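WbbM protein (Klebsiella pneumoniae, PDB 6U4B) is a trimeric bifunctional glycosyltransferase that probably polymerises an O-antigen polysaccharide, combining a DUF4422 region with a family 8 glycosyltransferase region. Local coordinates at residues Ser300-Val305 against Glu417-Pro422; Ser361-Asp366 against Arg397-Val402; Ile187-Lys192 against Phe231-Asn236; Arg181-Ala186 against Thr203-Ser208. All blocks are in the same frame, centred on the assembly; numbering follows the deposited sequence.

Contact 1: Ser300-Val305 against Glu417-Pro422; sequences SAVPVV and ELLDVP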
loop_
_atom_site.group_PDB
_atom_site.type_symbol
_atom_site.label_atom_id
_atom_site.label_comp_id
_atom_site.label_asym_id
_atom_site.label_seq_id
_atom_site.Cartn_x
_atom_site.Cartn_y
_atom_site.Cartn_z
ATOM N N SER A 300 -7.088 20.560 23.252
ATOM C CA SER A 300 -7.061 21.418 22.077
ATOM C C SER A 300 -6.938 20.531 20.848
ATOM O O SER A 300 -6.028 19.700 20.772
ATOM C CB SER A 300 -5.900 22.414 22.134
ATOM O OG SER A 300 -4.654 21.746 22.042
ATOM N N ALA A 301 -7.850 20.706 19.895
ATOM C CA ALA A 301 -7.856 19.881 18.695
ATOM C C ALA A 301 -8.585 20.621 17.585
ATOM O O ALA A 301 -9.157 21.694 17.792
ATOM C CB ALA A 301 -8.510 18.521 18.956
ATOM N N VAL A 302 -8.549 20.026 16.397
ATOM C CA VAL A 302 -9.288 20.512 15.236
ATOM C C VAL A 302 -10.586 19.719 15.135
ATOM O O VAL A 302 -10.572 18.564 14.685
ATOM C CB VAL A 302 -8.459 20.383 13.948
ATOM C CG1 VAL A 302 -9.255 20.883 12.748
ATOM C CG2 VAL A 302 -7.145 21.134 14.084
ATOM N N PRO A 303 -11.722 20.284 15.551
ATOM C CA PRO A 303 -12.995 19.550 15.481
ATOM C C PRO A 303 -13.516 19.530 14.051
ATOM O O PRO A 303 -13.747 20.580 13.445
ATOM C CB PRO A 303 -13.920 20.351 16.409
ATOM C CG PRO A 303 -13.014 21.290 17.172
ATOM C CD PRO A 303 -11.874 21.568 16.247
ATOM N N VAL A 304 -13.706 18.329 13.515
ATOM C CA VAL A 304 -14.164 18.132 12.145
ATOM C C VAL A 304 -15.464 17.346 12.189
ATOM O O VAL A 304 -15.526 16.272 12.797
ATOM C CB VAL A 304 -13.109 17.402 11.294
ATOM C CG1 VAL A 304 -13.629 17.181 9.883
ATOM C CG2 VAL A 304 -11.806 18.190 11.282
ATOM N N VAL A 305 -16.498 17.877 11.543
ATOM C CA VAL A 305 -17.829 17.284 11.573
ATOM C C VAL A 305 -18.209 16.857 10.164
ATOM O O VAL A 305 -18.153 17.662 9.226
ATOM C CB VAL A 305 -18.867 18.258 12.156
ATOM C CG1 VAL A 305 -20.255 17.638 12.110
ATOM C CG2 VAL A 305 -18.490 18.607 13.577
ATOM N N GLU A 417 -5.613 24.732 9.524
ATOM C CA GLU A 417 -5.385 26.140 9.222
ATOM C C GLU A 417 -6.685 26.901 8.990
ATOM O O GLU A 417 -6.685 28.136 9.051
ATOM C CB GLU A 417 -4.450 26.301 8.020
ATOM C CG GLU A 417 -4.806 25.480 6.793
ATOM C CD GLU A 417 -3.676 25.442 5.775
ATOM O OE1 GLU A 417 -3.740 26.191 4.775
ATOM O OE2 GLU A 417 -2.710 24.676 5.981
ATOM N N LEU A 418 -7.794 26.200 8.739
ATOM C CA LEU A 418 -9.092 26.865 8.730
ATOM C C LEU A 418 -9.443 27.407 10.109
ATOM O O LEU A 418 -10.141 28.422 10.219
ATOM C CB LEU A 418 -10.181 25.908 8.241
ATOM C CG LEU A 418 -10.196 25.583 6.747
ATOM C CD1 LEU A 418 -11.393 24.713 6.409
ATOM C CD2 LEU A 418 -10.204 26.859 5.918
ATOM N N LEU A 419 -8.961 26.754 11.169
ATOM C CA LEU A 419 -9.190 27.242 12.522
ATOM C C LEU A 419 -8.377 28.489 12.838
ATOM O O LEU A 419 -8.720 29.213 13.779
ATOM C CB LEU A 419 -8.866 26.150 13.543
ATOM C CG LEU A 419 -9.832 24.970 13.658
ATOM C CD1 LEU A 419 -9.480 24.117 14.866
ATOM C CD2 LEU A 419 -11.266 25.462 13.747
ATOM N N ASP A 420 -7.310 28.753 12.086
ATOM C CA ASP A 420 -6.474 29.921 12.322
ATOM C C ASP A 420 -6.985 31.175 11.626
ATOM O O ASP A 420 -6.460 32.264 11.886
ATOM C CB ASP A 420 -5.034 29.645 11.873
ATOM C CG ASP A 420 -4.374 28.543 12.675
ATOM O OD1 ASP A 420 -4.728 28.378 13.861
ATOM O OD2 ASP A 420 -3.502 27.842 12.119
ATOM N N VAL A 421 -7.980 31.054 10.757
ATOM C CA VAL A 421 -8.505 32.227 10.050
ATOM C C VAL A 421 -9.228 33.130 11.044
ATOM O O VAL A 421 -10.108 32.650 11.783
ATOM C CB VAL A 421 -9.439 31.794 8.919
ATOM C CG1 VAL A 421 -10.100 33.007 8.282
ATOM C CG2 VAL A 421 -8.674 30.994 7.875
ATOM N N PRO A 422 -8.899 34.420 11.110
ATOM C CA PRO A 422 -9.602 35.317 12.039
ATOM C C PRO A 422 -11.069 35.461 11.652
ATOM O O PRO A 422 -11.394 35.823 10.519
ATOM C CB PRO A 422 -8.848 36.646 11.895
ATOM C CG PRO A 422 -7.528 36.284 11.268
ATOM C CD PRO A 422 -7.817 35.108 10.387
#
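Apolar packing of a single leucine, Leu419, against the start of a central β-strand joins 417-422 to 300-305 in the family 8 glycosyltransferase region. Strand 302-309 belongs to the mixed, Rossmann-like sheet expected of a GT-A fold, while 417-422 is part of the connection between strands 409-411 and 428-432. The backbones stay well apart, the CA atoms of Val302 and Leu419 being separated by 7.3 Å, and no hydrogen bond crosses the gap. One methyl group bridges it. Leu419 has its CG beside its own backbone N (chi1 -72°), and the side chain extends toward the strand, so that CD1 settles over the Val302-Pro303 junction. It lies 3.6 Å from Val302 CA and 3.8 Å from Pro303 CD, and it also touches the carbonyl Ala301 O. Both methyls of Val302 reach the same atom: CG1 and CG2 are each 3.9 Å from Leu419 CD1, which therefore sits against the fork of the valine. The interaction is thus a single methyl laid on backbone and side chain together, with the leucine running obliquely to both the valine and the proline. Beyond the interface, Glu417 OE1 forms a salt bridge with Lys557 NZ. In the surrounding fold, strand 302-309 runs between the parallel strands 333-340 and 402-405. Leu419 also packs on Val403 of strand 402-405, while its neighbour Leu418 turns to Leu521 of strand 518-521 and to Trp525.

Contact 2: Ser361-Asp366 against Arg397-Val402; sequences SLRFFD and RRYDKV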
loop_
_atom_site.group_PDB
_atom_site.type_symbol
_atom_site.label_atom_id
_atom_site.label_comp_id
_atom_site.label_asym_id
_atom_site.label_seq_id
_atom_site.Cartn_x
_atom_site.Cartn_y
_atom_site.Cartn_z
ATOM N N SER A 361 -9.018 11.337 16.637
ATOM C CA SER A 361 -10.149 10.636 17.222
ATOM C C SER A 361 -11.312 10.613 16.240
ATOM O O SER A 361 -11.515 11.554 15.467
ATOM C CB SER A 361 -10.598 11.291 18.530
ATOM O OG SER A 361 -11.798 10.704 19.002
ATOM N N LEU A 362 -12.077 9.524 16.279
ATOM C CA LEU A 362 -13.265 9.366 15.449
ATOM C C LEU A 362 -14.398 8.860 16.330
ATOM O O LEU A 362 -14.267 7.814 16.974
ATOM C CB LEU A 362 -13.011 8.397 14.289
ATOM C CG LEU A 362 -13.829 8.517 12.995
ATOM C CD1 LEU A 362 -14.372 7.161 12.568
ATOM C CD2 LEU A 362 -14.951 9.546 13.090
ATOM N N ARG A 363 -15.501 9.602 16.362
ATOM C CA ARG A 363 -16.685 9.207 17.108
ATOM C C ARG A 363 -17.906 9.334 16.209
ATOM O O ARG A 363 -17.907 10.082 15.228
ATOM C CB ARG A 363 -16.866 10.055 18.373
ATOM C CG ARG A 363 -15.766 9.882 19.411
ATOM C CD ARG A 363 -15.951 10.855 20.565
ATOM N NE ARG A 363 -15.767 12.243 20.146
ATOM C CZ ARG A 363 -16.119 13.297 20.878
ATOM N NH1 ARG A 363 -16.685 13.129 22.066
ATOM N NH2 ARG A 363 -15.910 14.522 20.420
ATOM N N PHE A 364 -18.947 8.582 16.551
ATOM C CA PHE A 364 -20.189 8.563 15.792
ATOM C C PHE A 364 -21.339 9.043 16.662
ATOM O O PHE A 364 -21.399 8.733 17.857
ATOM C CB PHE A 364 -20.501 7.159 15.266
ATOM C CG PHE A 364 -19.548 6.683 14.210
ATOM C CD1 PHE A 364 -19.737 7.029 12.882
ATOM C CD2 PHE A 364 -18.464 5.888 14.544
ATOM C CE1 PHE A 364 -18.857 6.594 11.904
ATOM C CE2 PHE A 364 -17.581 5.447 13.571
ATOM C CZ PHE A 364 -17.779 5.800 12.251
ATOM N N PHE A 365 -22.255 9.790 16.053
ATOM C CA PHE A 365 -23.486 10.209 16.706
ATOM C C PHE A 365 -24.645 9.974 15.752
ATOM O O PHE A 365 -24.569 10.346 14.576
ATOM C CB PHE A 365 -23.429 11.682 17.123
ATOM C CG PHE A 365 -24.655 12.147 17.859
ATOM C CD1 PHE A 365 -24.836 11.829 19.197
ATOM C CD2 PHE A 365 -25.628 12.891 17.214
ATOM C CE1 PHE A 365 -25.967 12.249 19.881
ATOM C CE2 PHE A 365 -26.765 13.316 17.893
ATOM C CZ PHE A 365 -26.932 12.994 19.228
ATOM N N ASP A 366 -25.704 9.342 16.252
ATOM C CA ASP A 366 -26.901 9.106 15.453
ATOM C C ASP A 366 -27.534 10.435 15.062
ATOM O O ASP A 366 -28.119 11.123 15.906
ATOM C CB ASP A 366 -27.897 8.237 16.225
ATOM C CG ASP A 366 -29.086 7.807 15.377
ATOM O OD1 ASP A 366 -29.883 6.973 15.857
ATOM O OD2 ASP A 366 -29.219 8.280 14.228
ATOM N N ARG A 397 -22.303 22.673 21.046
ATOM C CA ARG A 397 -22.325 23.944 21.763
ATOM C C ARG A 397 -21.219 24.071 22.804
ATOM O O ARG A 397 -21.003 25.175 23.314
ATOM C CB ARG A 397 -23.687 24.148 22.432
ATOM C CG ARG A 397 -24.058 23.094 23.472
ATOM C CD ARG A 397 -25.413 23.408 24.097
ATOM N NE ARG A 397 -25.854 22.372 25.027
ATOM C CZ ARG A 397 -26.513 21.277 24.666
ATOM N NH1 ARG A 397 -26.800 21.067 23.388
ATOM N NH2 ARG A 397 -26.881 20.387 25.581
ATOM N N ARG A 398 -20.518 22.987 23.131
ATOM C CA ARG A 398 -19.390 23.048 24.053
ATOM C C ARG A 398 -18.061 23.270 23.346
ATOM O O ARG A 398 -17.019 23.300 24.009
ATOM C CB ARG A 398 -19.337 21.773 24.898
ATOM C CG ARG A 398 -20.442 21.725 25.935
ATOM C CD ARG A 398 -20.629 20.345 26.529
ATOM N NE ARG A 398 -21.986 20.191 27.041
ATOM C CZ ARG A 398 -22.401 19.171 27.784
ATOM N NH1 ARG A 398 -21.559 18.204 28.119
ATOM N NH2 ARG A 398 -23.659 19.124 28.198
ATOM N N TYR A 399 -18.073 23.432 22.028
ATOM C CA TYR A 399 -16.888 23.754 21.250
ATOM C C TYR A 399 -16.858 25.247 20.945
ATOM O O TYR A 399 -17.901 25.888 20.799
ATOM C CB TYR A 399 -16.867 22.961 19.941
ATOM C CG TYR A 399 -16.575 21.487 20.095
ATOM C CD1 TYR A 399 -15.343 20.967 19.724
ATOM C CD2 TYR A 399 -17.529 20.612 20.602
ATOM C CE1 TYR A 399 -15.064 19.619 19.854
ATOM C CE2 TYR A 399 -17.259 19.260 20.738
ATOM C CZ TYR A 399 -16.022 18.769 20.361
ATOM O OH TYR A 399 -15.741 17.426 20.489
ATOM N N ASP A 400 -15.647 25.801 20.855
ATOM C CA ASP A 400 -15.512 27.193 20.431
ATOM C C ASP A 400 -15.716 27.325 18.927
ATOM O O ASP A 400 -16.553 28.113 18.472
ATOM C CB ASP A 400 -14.148 27.753 20.838
ATOM C CG ASP A 400 -14.079 28.109 22.308
ATOM O OD1 ASP A 400 -12.960 28.123 22.868
ATOM O OD2 ASP A 400 -15.145 28.361 22.909
ATOM N N LYS A 401 -14.960 26.562 18.141
ATOM C CA LYS A 401 -15.111 26.553 16.693
ATOM C C LYS A 401 -15.069 25.120 16.179
ATOM O O LYS A 401 -14.404 24.253 16.752
ATOM C CB LYS A 401 -14.032 27.398 15.997
ATOM C CG LYS A 401 -14.180 28.890 16.238
ATOM C CD LYS A 401 -13.329 29.711 15.283
ATOM C CE LYS A 401 -11.847 29.476 15.506
ATOM N NZ LYS A 401 -11.021 30.404 14.684
ATOM N N VAL A 402 -15.779 24.892 15.079
ATOM C CA VAL A 402 -15.964 23.570 14.490
ATOM C C VAL A 402 -15.957 23.711 12.971
ATOM O O VAL A 402 -16.545 24.648 12.422
ATOM C CB VAL A 402 -17.281 22.931 14.981
ATOM C CG1 VAL A 402 -17.881 22.031 13.920
ATOM C CG2 VAL A 402 -17.058 22.170 16.280
#
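The backbones that carry Arg363 and Tyr399 are far apart, with 15.1 Å between the CA atoms of these two residues: 361-366 is an extended strand, and 397-402 is an irregular loop entering strand 402-405. Two long side chains span the distance. Arg363 leaves the strand toward the loop and bends at its third torsion (chi3 -66°), and its terminal NH2 comes within 2.9 Å of Tyr399 OH. The hydroxyl lies at the edge of the guanidinium, in its plane, yet the N-H points poorly at the oxygen (126°), making this a weak hydrogen bond; the guanidinium and phenol planes are 45° apart. Stronger partners surround the pair. Asp334 takes Arg363 NH2 in a salt bridge through OD1 and holds Tyr399 OH through OD2, while Arg363 NH1 bonds to the carbonyl oxygen of Asn295. By gripping both groups, the Asp334 carboxylate probably sets where the guanidinium and the hydroxyl meet. On its way the Tyr399 side chain packs on Pro303. The span matches the parallel strand order 360-366, 333-340, 302-309, 402-405, with two strands lying between the outer ones, as in the Rossmann-like sheet of a GT-A glycosyltransferase.

Contact 3: Ile187-Lys192 against Phe231-Asn236; sequences IAIVEK and FSILDN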
loop_
_atom_site.group_PDB
_atom_site.type_symbol
_atom_site.label_atom_id
_atom_site.label_comp_id
_atom_site.label_asym_id
_atom_site.label_seq_id
_atom_site.Cartn_x
_atom_site.Cartn_y
_atom_site.Cartn_z
ATOM N N ILE A 187 -31.799 -20.389 42.436
ATOM C CA ILE A 187 -32.256 -20.673 43.795
ATOM C C ILE A 187 -31.309 -21.647 44.484
ATOM O O ILE A 187 -30.945 -21.459 45.653
ATOM C CB ILE A 187 -33.703 -21.205 43.774
ATOM C CG1 ILE A 187 -34.673 -20.096 43.371
ATOM C CG2 ILE A 187 -34.090 -21.786 45.130
ATOM C CD1 ILE A 187 -34.579 -18.860 44.242
ATOM N N ALA A 188 -30.887 -22.696 43.772
ATOM C CA ALA A 188 -29.972 -23.668 44.360
ATOM C C ALA A 188 -28.652 -23.025 44.759
ATOM O O ALA A 188 -28.045 -23.421 45.760
ATOM C CB ALA A 188 -29.731 -24.821 43.384
ATOM N N ILE A 189 -28.200 -22.025 44.001
ATOM C CA ILE A 189 -26.934 -21.372 44.313
ATOM C C ILE A 189 -27.053 -20.543 45.587
ATOM O O ILE A 189 -26.155 -20.563 46.439
ATOM C CB ILE A 189 -26.477 -20.521 43.115
ATOM C CG1 ILE A 189 -26.150 -21.427 41.928
ATOM C CG2 ILE A 189 -25.278 -19.663 43.488
ATOM C CD1 ILE A 189 -25.910 -20.680 40.648
ATOM N N VAL A 190 -28.155 -19.805 45.740
ATOM C CA VAL A 190 -28.381 -19.057 46.974
ATOM C C VAL A 190 -28.435 -20.004 48.163
ATOM O O VAL A 190 -27.887 -19.712 49.233
ATOM C CB VAL A 190 -29.668 -18.220 46.866
ATOM C CG1 VAL A 190 -29.843 -17.354 48.109
ATOM C CG2 VAL A 190 -29.647 -17.366 45.610
ATOM N N GLU A 191 -29.089 -21.157 47.992
ATOM C CA GLU A 191 -29.178 -22.134 49.073
ATOM C C GLU A 191 -27.801 -22.656 49.466
ATOM O O GLU A 191 -27.482 -22.747 50.657
ATOM C CB GLU A 191 -30.087 -23.292 48.660
ATOM C CG GLU A 191 -31.550 -22.922 48.491
ATOM C CD GLU A 191 -32.301 -22.929 49.801
ATOM O OE1 GLU A 191 -31.658 -23.124 50.854
ATOM O OE2 GLU A 191 -33.535 -22.747 49.781
ATOM N N LYS A 192 -26.972 -23.000 48.481
ATOM C CA LYS A 192 -25.649 -23.542 48.780
ATOM C C LYS A 192 -24.725 -22.472 49.347
ATOM O O LYS A 192 -24.092 -22.675 50.388
ATOM C CB LYS A 192 -25.035 -24.161 47.527
ATOM C CG LYS A 192 -23.576 -24.553 47.705
ATOM C CD LYS A 192 -22.885 -24.823 46.379
ATOM C CE LYS A 192 -23.393 -26.097 45.730
ATOM N NZ LYS A 192 -22.651 -26.395 44.470
ATOM N N PHE A 231 -23.813 -10.430 42.896
ATOM C CA PHE A 231 -22.917 -10.828 41.820
ATOM C C PHE A 231 -22.122 -12.085 42.143
ATOM O O PHE A 231 -21.653 -12.749 41.215
ATOM C CB PHE A 231 -21.986 -9.669 41.456
ATOM C CG PHE A 231 -22.666 -8.593 40.662
ATOM C CD1 PHE A 231 -22.908 -8.766 39.312
ATOM C CD2 PHE A 231 -23.092 -7.423 41.270
ATOM C CE1 PHE A 231 -23.546 -7.789 38.575
ATOM C CE2 PHE A 231 -23.734 -6.439 40.539
ATOM C CZ PHE A 231 -23.962 -6.623 39.189
ATOM N N SER A 232 -21.969 -12.437 43.422
ATOM C CA SER A 232 -21.420 -13.749 43.749
ATOM C C SER A 232 -22.350 -14.855 43.268
ATOM O O SER A 232 -21.894 -15.902 42.791
ATOM C CB SER A 232 -21.182 -13.869 45.254
ATOM O OG SER A 232 -22.407 -13.969 45.959
ATOM N N ILE A 233 -23.661 -14.634 43.379
ATOM C CA ILE A 233 -24.631 -15.600 42.876
ATOM C C ILE A 233 -24.631 -15.615 41.354
ATOM O O ILE A 233 -24.668 -16.682 40.728
ATOM C CB ILE A 233 -26.028 -15.282 43.438
ATOM C CG1 ILE A 233 -26.055 -15.512 44.952
ATOM C CG2 ILE A 233 -27.095 -16.111 42.732
ATOM C CD1 ILE A 233 -27.162 -14.776 45.659
ATOM N N LEU A 234 -24.595 -14.435 40.733
ATOM C CA LEU A 234 -24.636 -14.373 39.277
ATOM C C LEU A 234 -23.379 -14.972 38.652
ATOM O O LEU A 234 -23.460 -15.596 37.589
ATOM C CB LEU A 234 -24.843 -12.928 38.817
ATOM C CG LEU A 234 -26.143 -12.261 39.288
ATOM C CD1 LEU A 234 -26.302 -10.869 38.688
ATOM C CD2 LEU A 234 -27.359 -13.132 38.973
ATOM N N ASP A 235 -22.220 -14.811 39.300
ATOM C CA ASP A 235 -21.008 -15.468 38.818
ATOM C C ASP A 235 -21.196 -16.978 38.749
ATOM O O ASP A 235 -20.882 -17.611 37.733
ATOM C CB ASP A 235 -19.817 -15.131 39.718
ATOM C CG ASP A 235 -19.360 -13.696 39.577
ATOM O OD1 ASP A 235 -18.828 -13.149 40.567
ATOM O OD2 ASP A 235 -19.547 -13.111 38.488
ATOM N N ASN A 236 -21.708 -17.576 39.827
ATOM C CA ASN A 236 -21.962 -19.010 39.818
ATOM C C ASN A 236 -23.091 -19.370 38.863
ATOM O O ASN A 236 -23.081 -20.460 38.279
ATOM C CB ASN A 236 -22.283 -19.503 41.229
ATOM C CG ASN A 236 -21.062 -19.539 42.130
ATOM O OD1 ASN A 236 -20.199 -18.665 42.059
ATOM N ND2 ASN A 236 -20.981 -20.558 42.978
#
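Ile189 and Ile233 lie alongside each other, pointing opposite ways, where helices 180-193 and 220-240 pack together in the helical part of the DUF4422 region. The local axes approach to 9.5 Å and run at 123° to one another, steeply inclined rather than side by side. Ile189 points toward the other helix and divides its two branches. Its CG2 meets Ile233 CG2 at 4.1 Å and also touches Asn236 CB at 3.8 Å, whereas CD1 continues past them to the backbone of Asn236. Ile233 starts obliquely from its helix, but its outer atoms lie closer to the partner. With CG1 beside the backbone N (chi1 -67°) and the chain then extended, its CD1 is carried to Val190, which it crosses at an angle. Ile233 CG2 touches both Ile189 CG2 and Val190 CG2, while CD1 adds a second contact to Val190. Leu261 of helix 253-272 packs on both Val190 and Ile233, closing this apolar cluster from a third helix; the Tyr194 side chain packs on Ile233, and its OH is hydrogen-bonded with Ser232 OG. The tightest approaches are both 3.6 Å: Val190 CG2 to Ile233 CD1, and Ile189 CD1 to the carbonyl carbon of Asn236.

Contact 4: Arg181-Ala186 against Thr203-Ser208; sequences RDYQAA and TFNDAS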
loop_
_atom_site.group_PDB
_atom_site.type_symbol
_atom_site.label_atom_id
_atom_site.label_comp_id
_atom_site.label_asym_id
_atom_site.label_seq_id
_atom_site.Cartn_x
_atom_site.Cartn_y
_atom_site.Cartn_z
ATOM N N ARG A 181 -36.210 -23.386 34.759
ATOM C CA ARG A 181 -34.963 -24.078 35.071
ATOM C C ARG A 181 -33.833 -23.096 35.350
ATOM O O ARG A 181 -32.935 -23.393 36.148
ATOM C CB ARG A 181 -34.583 -25.023 33.928
ATOM C CG ARG A 181 -34.019 -24.331 32.694
ATOM C CD ARG A 181 -33.687 -25.327 31.596
ATOM N NE ARG A 181 -34.887 -25.937 31.033
ATOM C CZ ARG A 181 -35.522 -25.483 29.957
ATOM N NH1 ARG A 181 -36.611 -26.099 29.517
ATOM N NH2 ARG A 181 -35.067 -24.412 29.319
ATOM N N ASP A 182 -33.862 -21.921 34.716
ATOM C CA ASP A 182 -32.846 -20.911 34.985
ATOM C C ASP A 182 -33.009 -20.329 36.383
ATOM O O ASP A 182 -32.019 -20.124 37.096
ATOM C CB ASP A 182 -32.915 -19.805 33.932
ATOM C CG ASP A 182 -32.701 -20.327 32.522
ATOM O OD1 ASP A 182 -31.981 -21.335 32.358
ATOM O OD2 ASP A 182 -33.253 -19.726 31.573
ATOM N N TYR A 183 -34.251 -20.055 36.790
ATOM C CA TYR A 183 -34.496 -19.534 38.131
ATOM C C TYR A 183 -34.252 -20.605 39.186
ATOM O O TYR A 183 -33.729 -20.309 40.267
ATOM C CB TYR A 183 -35.922 -18.987 38.225
ATOM C CG TYR A 183 -36.276 -18.390 39.571
ATOM C CD1 TYR A 183 -37.409 -18.805 40.262
ATOM C CD2 TYR A 183 -35.478 -17.413 40.150
ATOM C CE1 TYR A 183 -37.738 -18.261 41.493
ATOM C CE2 TYR A 183 -35.797 -16.864 41.380
ATOM C CZ TYR A 183 -36.928 -17.291 42.047
ATOM O OH TYR A 183 -37.248 -16.744 43.270
ATOM N N GLN A 184 -34.618 -21.855 38.887
ATOM C CA GLN A 184 -34.308 -22.958 39.793
ATOM C C GLN A 184 -32.809 -23.068 40.032
ATOM O O GLN A 184 -32.369 -23.315 41.162
ATOM C CB GLN A 184 -34.849 -24.274 39.233
ATOM C CG GLN A 184 -36.352 -24.441 39.333
ATOM C CD GLN A 184 -36.821 -25.765 38.767
ATOM O OE1 GLN A 184 -36.783 -25.984 37.556
ATOM N NE2 GLN A 184 -37.255 -26.664 39.643
ATOM N N ALA A 185 -32.009 -22.892 38.977
ATOM C CA ALA A 185 -30.559 -22.958 39.127
ATOM C C ALA A 185 -30.047 -21.844 40.031
ATOM O O ALA A 185 -29.127 -22.056 40.831
ATOM C CB ALA A 185 -29.889 -22.888 37.756
ATOM N N ALA A 186 -30.631 -20.648 39.916
ATOM C CA ALA A 186 -30.220 -19.540 40.773
ATOM C C ALA A 186 -30.630 -19.780 42.221
ATOM O O ALA A 186 -29.893 -19.418 43.145
ATOM C CB ALA A 186 -30.807 -18.229 40.253
ATOM N N THR A 203 -40.315 -17.508 51.378
ATOM C CA THR A 203 -41.281 -16.433 51.582
ATOM C C THR A 203 -41.602 -15.732 50.268
ATOM O O THR A 203 -42.774 -15.525 49.929
ATOM C CB THR A 203 -40.742 -15.432 52.605
ATOM O OG1 THR A 203 -40.490 -16.101 53.846
ATOM C CG2 THR A 203 -41.744 -14.309 52.832
ATOM N N PHE A 204 -40.568 -15.367 49.510
ATOM C CA PHE A 204 -40.786 -14.662 48.252
ATOM C C PHE A 204 -41.465 -15.557 47.225
ATOM O O PHE A 204 -42.412 -15.135 46.553
ATOM C CB PHE A 204 -39.462 -14.136 47.704
ATOM C CG PHE A 204 -39.547 -13.684 46.277
ATOM C CD1 PHE A 204 -40.250 -12.538 45.943
ATOM C CD2 PHE A 204 -38.943 -14.413 45.268
ATOM C CE1 PHE A 204 -40.339 -12.119 44.626
ATOM C CE2 PHE A 204 -39.027 -14.001 43.951
ATOM C CZ PHE A 204 -39.724 -12.852 43.628
ATOM N N ASN A 205 -40.989 -16.798 47.086
ATOM C CA ASN A 205 -41.545 -17.690 46.072
ATOM C C ASN A 205 -43.020 -17.977 46.325
ATOM O O ASN A 205 -43.805 -18.091 45.377
ATOM C CB ASN A 205 -40.742 -18.990 46.017
ATOM C CG ASN A 205 -39.475 -18.857 45.190
ATOM O OD1 ASN A 205 -39.390 -18.011 44.299
ATOM N ND2 ASN A 205 -38.486 -19.696 45.479
ATOM N N ASP A 206 -43.419 -18.089 47.592
ATOM C CA ASP A 206 -44.817 -18.332 47.923
ATOM C C ASP A 206 -45.646 -17.058 48.010
ATOM O O ASP A 206 -46.876 -17.146 48.093
ATOM C CB ASP A 206 -44.937 -19.096 49.247
ATOM C CG ASP A 206 -44.456 -20.531 49.143
ATOM O OD1 ASP A 206 -44.523 -21.255 50.159
ATOM O OD2 ASP A 206 -43.997 -20.928 48.050
ATOM N N ALA A 207 -45.015 -15.888 48.000
ATOM C CA ALA A 207 -45.757 -14.640 48.066
ATOM C C ALA A 207 -46.389 -14.316 46.715
ATOM O O ALA A 207 -45.967 -14.805 45.663
ATOM C CB ALA A 207 -44.851 -13.490 48.506
ATOM N N SER A 208 -47.416 -13.471 46.755
ATOM C CA SER A 208 -48.163 -13.082 45.568
ATOM C C SER A 208 -47.791 -11.691 45.062
ATOM O O SER A 208 -48.466 -11.168 44.169
ATOM C CB SER A 208 -49.665 -13.150 45.850
ATOM O OG SER A 208 -50.026 -12.269 46.900
#
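Tyr183 OH donates a short hydrogen bond of 2.7 Å to Asn205 OD1, tying together the consecutive helices 180-193 and 198-206 of the DUF4422 region's helical part. The backbones are distant, 10.8 Å between the CA atoms of Tyr183 and Asn205, and the two side chains fill the interval from opposite directions. With its CG anti to the backbone N (chi1 -179°), the tyrosine reaches straight across from its helix. The hydroxyl approaches the amide oxygen at a C=O...O angle of 131°, tilted modestly from the carbonyl plane. The amide and the phenol are nearly perpendicular to one another, and OD1 sits at the edge of the phenol, in the plane of its ring, so that Asn205 OD1 is also only 3.3 Å from Tyr183 CE1. Phe204 flanks the same hydroxyl. Its ring turns an edge to the oxygen, which lies in the ring plane, and the two side chains meet at a slant. All three residues are buried, and the bond gives the phenol hydroxyl a polar partner. Tyr172 meets the Tyr183 ring at a small interplanar angle, Tyr169 of the same helix 168-173 touches both Tyr183 and Asn205, and Arg260 of helix 253-272 packs on Tyr183 and Phe204. Within the Phe204 edge, the atom nearest the hydroxyl is CE2, 3.3 Å from Tyr183 OH, with CD2 next at 3.5 Å.

The contacts form two pairs in different regions of the chain. Contacts 1 and 2, with centres 12 Å apart, share the sheet of the family 8 region: Lys401 NZ probably hydrogen-bonds Leu419 O at 2.7 Å, and Pro303 CG packs 3.5 Å from Tyr399 CD1. Contact 2 is nested in the loop closed by contact 1. Contacts 3 and 4 share helix 180-193, their centres 13 Å apart, and their segments alternate along the chain. Nearest atoms of contacts 2 and 3 are about 26 Å apart. None of the four touches the magnesium ion bound by Asp406, Asp408 and His560, although strand 402-405, which begins at contact 2, leads to Asp406, with Asp408 two residues on.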